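Putative phosphoglycolate phosphatase (Lactobacillus delbrueckii, PDB 2HI0) probably hydrolyses the phosphate ester of 2-phosphoglycolate, as a phosphatase of the haloacid dehalogenase-like family. Local coordinates at residues K98-P111 / K135-F148. Numbering follows the deposited sequence.
Sequences KPYYADHCQIKTGP and KPNEAVQVLVEELF. Unlike the reference sequence in segment 98-111: Gly110 (reference Cys).
Lys135 NZ has two partners: it donates to Tyr101 OH at 2.7 Å and makes a salt bridge with Asp12, one of the residues at the sodium site. The lysine starts out extended and then bends at its last two torsions (chi3 -59°, chi4 -57°), which brings the ammonium round to the phenol. Lys135 follows the end of strand 128-133, and Tyr101 OH probably helps hold its ammonium in place beside Asp12. The tyrosine ring takes Cys105 CB over one face, offset toward the rim, while its CE2 lies 3.9 Å from Ala139 CB. A leucine in place of Tyr101 would probably leave the ammonium without its hydroxyl partner and more able to swing away from Asp12. Farther along, Cys105 SG rests on Leu143 CG at 3.9 Å, and Gln106 slides past Leu143 in the opposite direction, its NE2 3.7 Å from Leu147 CD2 and its OE1 against Glu146 CB and CG. At the other end, Lys98 NZ stops 4.2 Å short of Glu138 OE2, too far for a salt bridge; one water donates to both Lys98 O and Glu138 OE2, and a second donates to Glu138 OE1 while accepting a weak bond from Lys98 NZ. Helices 98-103 and 137-147 run almost parallel, 3° apart with axes 9.3 Å from each other, and the CA atoms of Ala102 and Ala139 come nearest, at 5.1 Å. The contact thus joins the end of helix 87-103 to the helix that follows core strand 128-133, with helix 19-32 packed against Tyr101 and Leu16 of strand 16-17 against Leu143, Leu147 and Phe148.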
loop_
_atom_site.group_PDB
_atom_site.type_symbol
_atom_site.label_atom_id
_atom_site.label_comp_id
_atom_site.label_asym_id
_atom_site.label_seq_id
_atom_site.Cartn_x
_atom_site.Cartn_y
_atom_site.Cartn_z
ATOM N N LYS A 98 5.859 -2.190 -14.958
ATOM C CA LYS A 98 5.552 -3.378 -14.146
ATOM C C LYS A 98 6.718 -4.379 -14.087
ATOM O O LYS A 98 7.194 -4.742 -13.023
ATOM C CB LYS A 98 4.247 -4.018 -14.618
ATOM C CG LYS A 98 3.053 -3.140 -14.276
ATOM C CD LYS A 98 1.698 -3.846 -14.437
ATOM C CE LYS A 98 1.659 -5.222 -13.753
ATOM N NZ LYS A 98 0.259 -5.706 -13.532
ATOM N N PRO A 99 7.227 -4.802 -15.230
ATOM C CA PRO A 99 8.362 -5.729 -15.183
ATOM C C PRO A 99 9.644 -5.100 -14.637
ATOM O O PRO A 99 10.390 -5.742 -13.860
ATOM C CB PRO A 99 8.554 -6.146 -16.637
ATOM C CG PRO A 99 7.857 -5.112 -17.426
ATOM C CD PRO A 99 6.764 -4.543 -16.609
ATOM N N TYR A 100 9.858 -3.828 -14.970
ATOM C CA TYR A 100 11.065 -3.169 -14.446
ATOM C C TYR A 100 11.046 -3.124 -12.932
ATOM O O TYR A 100 12.001 -3.521 -12.263
ATOM C CB TYR A 100 11.225 -1.786 -15.015
ATOM C CG TYR A 100 12.543 -1.186 -14.592
ATOM C CD1 TYR A 100 13.688 -1.409 -15.363
ATOM C CD2 TYR A 100 12.661 -0.435 -13.407
ATOM C CE1 TYR A 100 14.921 -0.854 -14.976
ATOM C CE2 TYR A 100 13.868 0.110 -13.017
ATOM C CZ TYR A 100 14.998 -0.106 -13.798
ATOM O OH TYR A 100 16.211 0.454 -13.393
ATOM N N TYR A 101 9.935 -2.633 -12.388
ATOM C CA TYR A 101 9.777 -2.589 -10.942
ATOM C C TYR A 101 9.934 -3.986 -10.283
ATOM O O TYR A 101 10.681 -4.132 -9.291
ATOM C CB TYR A 101 8.455 -1.919 -10.558
ATOM C CG TYR A 101 8.326 -1.900 -9.053
ATOM C CD1 TYR A 101 9.174 -1.138 -8.278
ATOM C CD2 TYR A 101 7.375 -2.638 -8.422
ATOM C CE1 TYR A 101 9.069 -1.125 -6.904
ATOM C CE2 TYR A 101 7.261 -2.638 -7.060
ATOM C CZ TYR A 101 8.109 -1.887 -6.289
ATOM O OH TYR A 101 7.994 -1.923 -4.912
ATOM N N ALA A 102 9.223 -4.983 -10.797
ATOM C CA ALA A 102 9.353 -6.341 -10.314
ATOM C C ALA A 102 10.818 -6.820 -10.209
ATOM O O ALA A 102 11.198 -7.488 -9.248
ATOM C CB ALA A 102 8.512 -7.334 -11.198
ATOM N N ASP A 103 11.624 -6.478 -11.204
ATOM C CA ASP A 103 13.035 -6.868 -11.233
ATOM C C ASP A 103 13.959 -5.917 -10.456
ATOM O O ASP A 103 15.165 -6.182 -10.334
ATOM C CB ASP A 103 13.520 -6.895 -12.688
ATOM C CG ASP A 103 12.816 -7.958 -13.521
ATOM O OD1 ASP A 103 12.316 -8.950 -12.928
ATOM O OD2 ASP A 103 12.744 -7.785 -14.759
ATOM N N HIS A 104 13.419 -4.799 -9.985
ATOM C CA HIS A 104 14.222 -3.817 -9.264
ATOM C C HIS A 104 13.565 -3.351 -7.961
ATOM O O HIS A 104 13.687 -2.180 -7.597
ATOM C CB HIS A 104 14.499 -2.614 -10.166
ATOM C CG HIS A 104 15.282 -2.965 -11.396
ATOM N ND1 HIS A 104 14.724 -3.483 -12.554
ATOM C CD2 HIS A 104 16.604 -2.814 -11.653
ATOM C CE1 HIS A 104 15.673 -3.644 -13.459
ATOM N NE2 HIS A 104 16.824 -3.278 -12.926
ATOM N N CYS A 105 12.776 -4.203 -7.334
ATOM C CA CYS A 105 12.017 -3.760 -6.170
ATOM C C CYS A 105 12.775 -4.001 -4.849
ATOM O O CYS A 105 12.207 -3.757 -3.786
ATOM C CB CYS A 105 10.631 -4.432 -6.109
ATOM S SG CYS A 105 10.695 -6.209 -6.013
ATOM N N GLN A 106 14.040 -4.443 -4.894
ATOM C CA GLN A 106 14.766 -4.759 -3.669
ATOM C C GLN A 106 16.180 -4.199 -3.691
ATOM O O GLN A 106 17.136 -4.866 -3.337
ATOM C CB GLN A 106 14.758 -6.266 -3.461
ATOM C CG GLN A 106 14.856 -6.659 -2.015
ATOM C CD GLN A 106 15.252 -8.126 -1.869
ATOM O OE1 GLN A 106 14.793 -8.987 -2.644
ATOM N NE2 GLN A 106 16.119 -8.412 -0.897
ATOM N N ILE A 107 16.317 -2.970 -4.122
ATOM C CA ILE A 107 17.620 -2.312 -4.206
ATOM C C ILE A 107 17.722 -1.427 -2.943
ATOM O O ILE A 107 18.480 -1.762 -2.024
ATOM C CB ILE A 107 17.775 -1.498 -5.532
ATOM C CG1 ILE A 107 17.621 -2.399 -6.766
ATOM C CG2 ILE A 107 19.128 -0.725 -5.594
ATOM C CD1 ILE A 107 17.650 -1.657 -8.073
ATOM N N LYS A 108 16.950 -0.347 -2.862
ATOM C CA LYS A 108 16.893 0.477 -1.652
ATOM C C LYS A 108 15.820 -0.017 -0.633
ATOM O O LYS A 108 15.792 0.425 0.527
ATOM C CB LYS A 108 16.567 1.920 -2.040
ATOM C CG LYS A 108 17.580 2.571 -2.966
ATOM C CD LYS A 108 18.985 2.480 -2.429
ATOM C CE LYS A 108 19.925 3.478 -3.127
ATOM N NZ LYS A 108 19.916 4.803 -2.425
ATOM N N THR A 109 14.959 -0.938 -1.057
ATOM C CA THR A 109 13.815 -1.333 -0.235
ATOM C C THR A 109 14.216 -2.277 0.899
ATOM O O THR A 109 14.838 -3.284 0.679
ATOM C CB THR A 109 12.657 -1.939 -1.073
ATOM O OG1 THR A 109 12.213 -0.988 -2.051
ATOM C CG2 THR A 109 11.499 -2.337 -0.151
ATOM N N GLY A 110 13.788 -1.924 2.110
ATOM C CA GLY A 110 13.893 -2.777 3.294
ATOM C C GLY A 110 12.745 -2.508 4.252
ATOM O O GLY A 110 11.938 -1.606 4.044
ATOM N N PRO A 111 12.705 -3.260 5.357
ATOM C CA PRO A 111 11.677 -3.040 6.375
ATOM C C PRO A 111 11.944 -1.702 7.059
ATOM O O PRO A 111 13.085 -1.281 7.159
ATOM C CB PRO A 111 11.896 -4.208 7.348
ATOM C CG PRO A 111 13.340 -4.576 7.163
ATOM C CD PRO A 111 13.658 -4.320 5.725
ATOM N N LYS A 135 0.094 -3.187 -4.344
ATOM C CA LYS A 135 1.305 -3.476 -5.138
ATOM C C LYS A 135 1.054 -4.714 -6.002
ATOM O O LYS A 135 0.409 -5.667 -5.539
ATOM C CB LYS A 135 2.495 -3.706 -4.222
ATOM C CG LYS A 135 3.789 -4.024 -4.967
ATOM C CD LYS A 135 4.979 -4.251 -3.986
ATOM C CE LYS A 135 5.288 -3.070 -3.074
ATOM N NZ LYS A 135 5.571 -1.796 -3.807
ATOM N N PRO A 136 1.485 -4.710 -7.258
ATOM C CA PRO A 136 1.241 -5.936 -8.007
ATOM C C PRO A 136 1.718 -7.190 -7.288
ATOM O O PRO A 136 2.804 -7.207 -6.664
ATOM C CB PRO A 136 2.046 -5.729 -9.310
ATOM C CG PRO A 136 2.079 -4.237 -9.447
ATOM C CD PRO A 136 2.236 -3.718 -8.052
ATOM N N ASN A 137 0.900 -8.236 -7.359
ATOM C CA ASN A 137 1.176 -9.464 -6.630
ATOM C C ASN A 137 2.575 -10.064 -6.863
ATOM O O ASN A 137 3.163 -10.574 -5.952
ATOM C CB ASN A 137 0.127 -10.518 -6.955
ATOM C CG ASN A 137 0.207 -11.734 -6.040
ATOM O OD1 ASN A 137 0.130 -11.628 -4.828
ATOM N ND2 ASN A 137 0.339 -12.908 -6.628
ATOM N N GLU A 138 3.078 -10.032 -8.088
ATOM C CA GLU A 138 4.378 -10.622 -8.390
ATOM C C GLU A 138 5.476 -9.986 -7.526
ATOM O O GLU A 138 6.351 -10.688 -6.992
ATOM C CB GLU A 138 4.666 -10.465 -9.876
ATOM C CG GLU A 138 4.750 -9.010 -10.372
ATOM C CD GLU A 138 3.422 -8.415 -10.903
ATOM O OE1 GLU A 138 2.288 -9.004 -10.662
ATOM O OE2 GLU A 138 3.565 -7.334 -11.573
ATOM N N ALA A 139 5.400 -8.663 -7.341
ATOM C CA ALA A 139 6.379 -7.927 -6.543
ATOM C C ALA A 139 6.123 -8.168 -5.030
ATOM O O ALA A 139 7.060 -8.377 -4.262
ATOM C CB ALA A 139 6.325 -6.430 -6.839
ATOM N N VAL A 140 4.864 -8.235 -4.614
ATOM C CA VAL A 140 4.544 -8.564 -3.241
ATOM C C VAL A 140 5.156 -9.925 -2.837
ATOM O O VAL A 140 5.753 -10.059 -1.764
ATOM C CB VAL A 140 3.009 -8.605 -2.987
ATOM C CG1 VAL A 140 2.688 -9.253 -1.566
ATOM C CG2 VAL A 140 2.405 -7.153 -3.075
ATOM N N GLN A 141 4.925 -10.945 -3.654
ATOM C CA GLN A 141 5.419 -12.287 -3.360
ATOM C C GLN A 141 6.962 -12.355 -3.245
ATOM O O GLN A 141 7.492 -12.983 -2.307
ATOM C CB GLN A 141 4.876 -13.297 -4.384
ATOM C CG GLN A 141 3.354 -13.460 -4.434
ATOM C CD GLN A 141 2.738 -13.782 -3.107
ATOM O OE1 GLN A 141 3.328 -14.486 -2.266
ATOM N NE2 GLN A 141 1.548 -13.262 -2.898
ATOM N N VAL A 142 7.679 -11.691 -4.149
ATOM C CA VAL A 142 9.127 -11.638 -4.085
ATOM C C VAL A 142 9.589 -10.997 -2.769
ATOM O O VAL A 142 10.497 -11.472 -2.102
ATOM C CB VAL A 142 9.765 -10.859 -5.265
ATOM C CG1 VAL A 142 11.254 -10.616 -5.023
ATOM C CG2 VAL A 142 9.651 -11.648 -6.525
ATOM N N LEU A 143 8.976 -9.898 -2.416
ATOM C CA LEU A 143 9.396 -9.149 -1.262
ATOM C C LEU A 143 9.130 -9.882 0.054
ATOM O O LEU A 143 9.952 -9.862 0.991
ATOM C CB LEU A 143 8.748 -7.763 -1.316
ATOM C CG LEU A 143 9.337 -6.809 -2.394
ATOM C CD1 LEU A 143 8.480 -5.568 -2.521
ATOM C CD2 LEU A 143 10.827 -6.439 -2.017
ATOM N N VAL A 144 7.974 -10.536 0.138
ATOM C CA VAL A 144 7.631 -11.263 1.342
ATOM C C VAL A 144 8.595 -12.430 1.483
ATOM O O VAL A 144 9.079 -12.698 2.590
ATOM C CB VAL A 144 6.171 -11.759 1.343
ATOM C CG1 VAL A 144 5.994 -12.843 2.414
ATOM C CG2 VAL A 144 5.256 -10.589 1.595
ATOM N N GLU A 145 8.881 -13.116 0.379
ATOM C CA GLU A 145 9.755 -14.291 0.428
ATOM C C GLU A 145 11.174 -13.919 0.818
ATOM O O GLU A 145 11.817 -14.657 1.558
ATOM C CB GLU A 145 9.772 -15.041 -0.918
ATOM C CG GLU A 145 10.774 -16.223 -1.012
ATOM N N GLU A 146 11.642 -12.773 0.341
ATOM C CA GLU A 146 13.017 -12.374 0.559
ATOM C C GLU A 146 13.211 -11.673 1.869
ATOM O O GLU A 146 14.215 -11.922 2.549
ATOM C CB GLU A 146 13.540 -11.477 -0.559
ATOM C CG GLU A 146 13.650 -12.200 -1.926
ATOM C CD GLU A 146 14.433 -13.532 -1.857
ATOM O OE1 GLU A 146 15.603 -13.537 -1.376
ATOM O OE2 GLU A 146 13.866 -14.577 -2.259
ATOM N N LEU A 147 12.265 -10.823 2.261
ATOM C CA LEU A 147 12.434 -9.992 3.466
ATOM C C LEU A 147 11.628 -10.489 4.678
ATOM O O LEU A 147 11.982 -10.154 5.814
ATOM C CB LEU A 147 12.096 -8.535 3.160
ATOM C CG LEU A 147 12.844 -7.872 2.007
ATOM C CD1 LEU A 147 12.323 -6.475 1.693
ATOM C CD2 LEU A 147 14.342 -7.815 2.295
ATOM N N PHE A 148 10.576 -11.290 4.457
ATOM C CA PHE A 148 9.783 -11.816 5.580
ATOM C C PHE A 148 9.446 -13.305 5.466
ATOM O O PHE A 148 8.284 -13.707 5.619
ATOM C CB PHE A 148 8.463 -11.041 5.689
ATOM C CG PHE A 148 8.605 -9.561 5.833
ATOM C CD1 PHE A 148 8.779 -8.976 7.083
ATOM C CD2 PHE A 148 8.401 -8.727 4.737
ATOM C CE1 PHE A 148 8.822 -7.587 7.190
ATOM C CE2 PHE A 148 8.445 -7.350 4.857
ATOM C CZ PHE A 148 8.654 -6.787 6.075
HETATM O O HOH W 1 5.380 -5.011 -10.738
HETATM O O HOH W 2 -0.381 -8.010 -11.011
#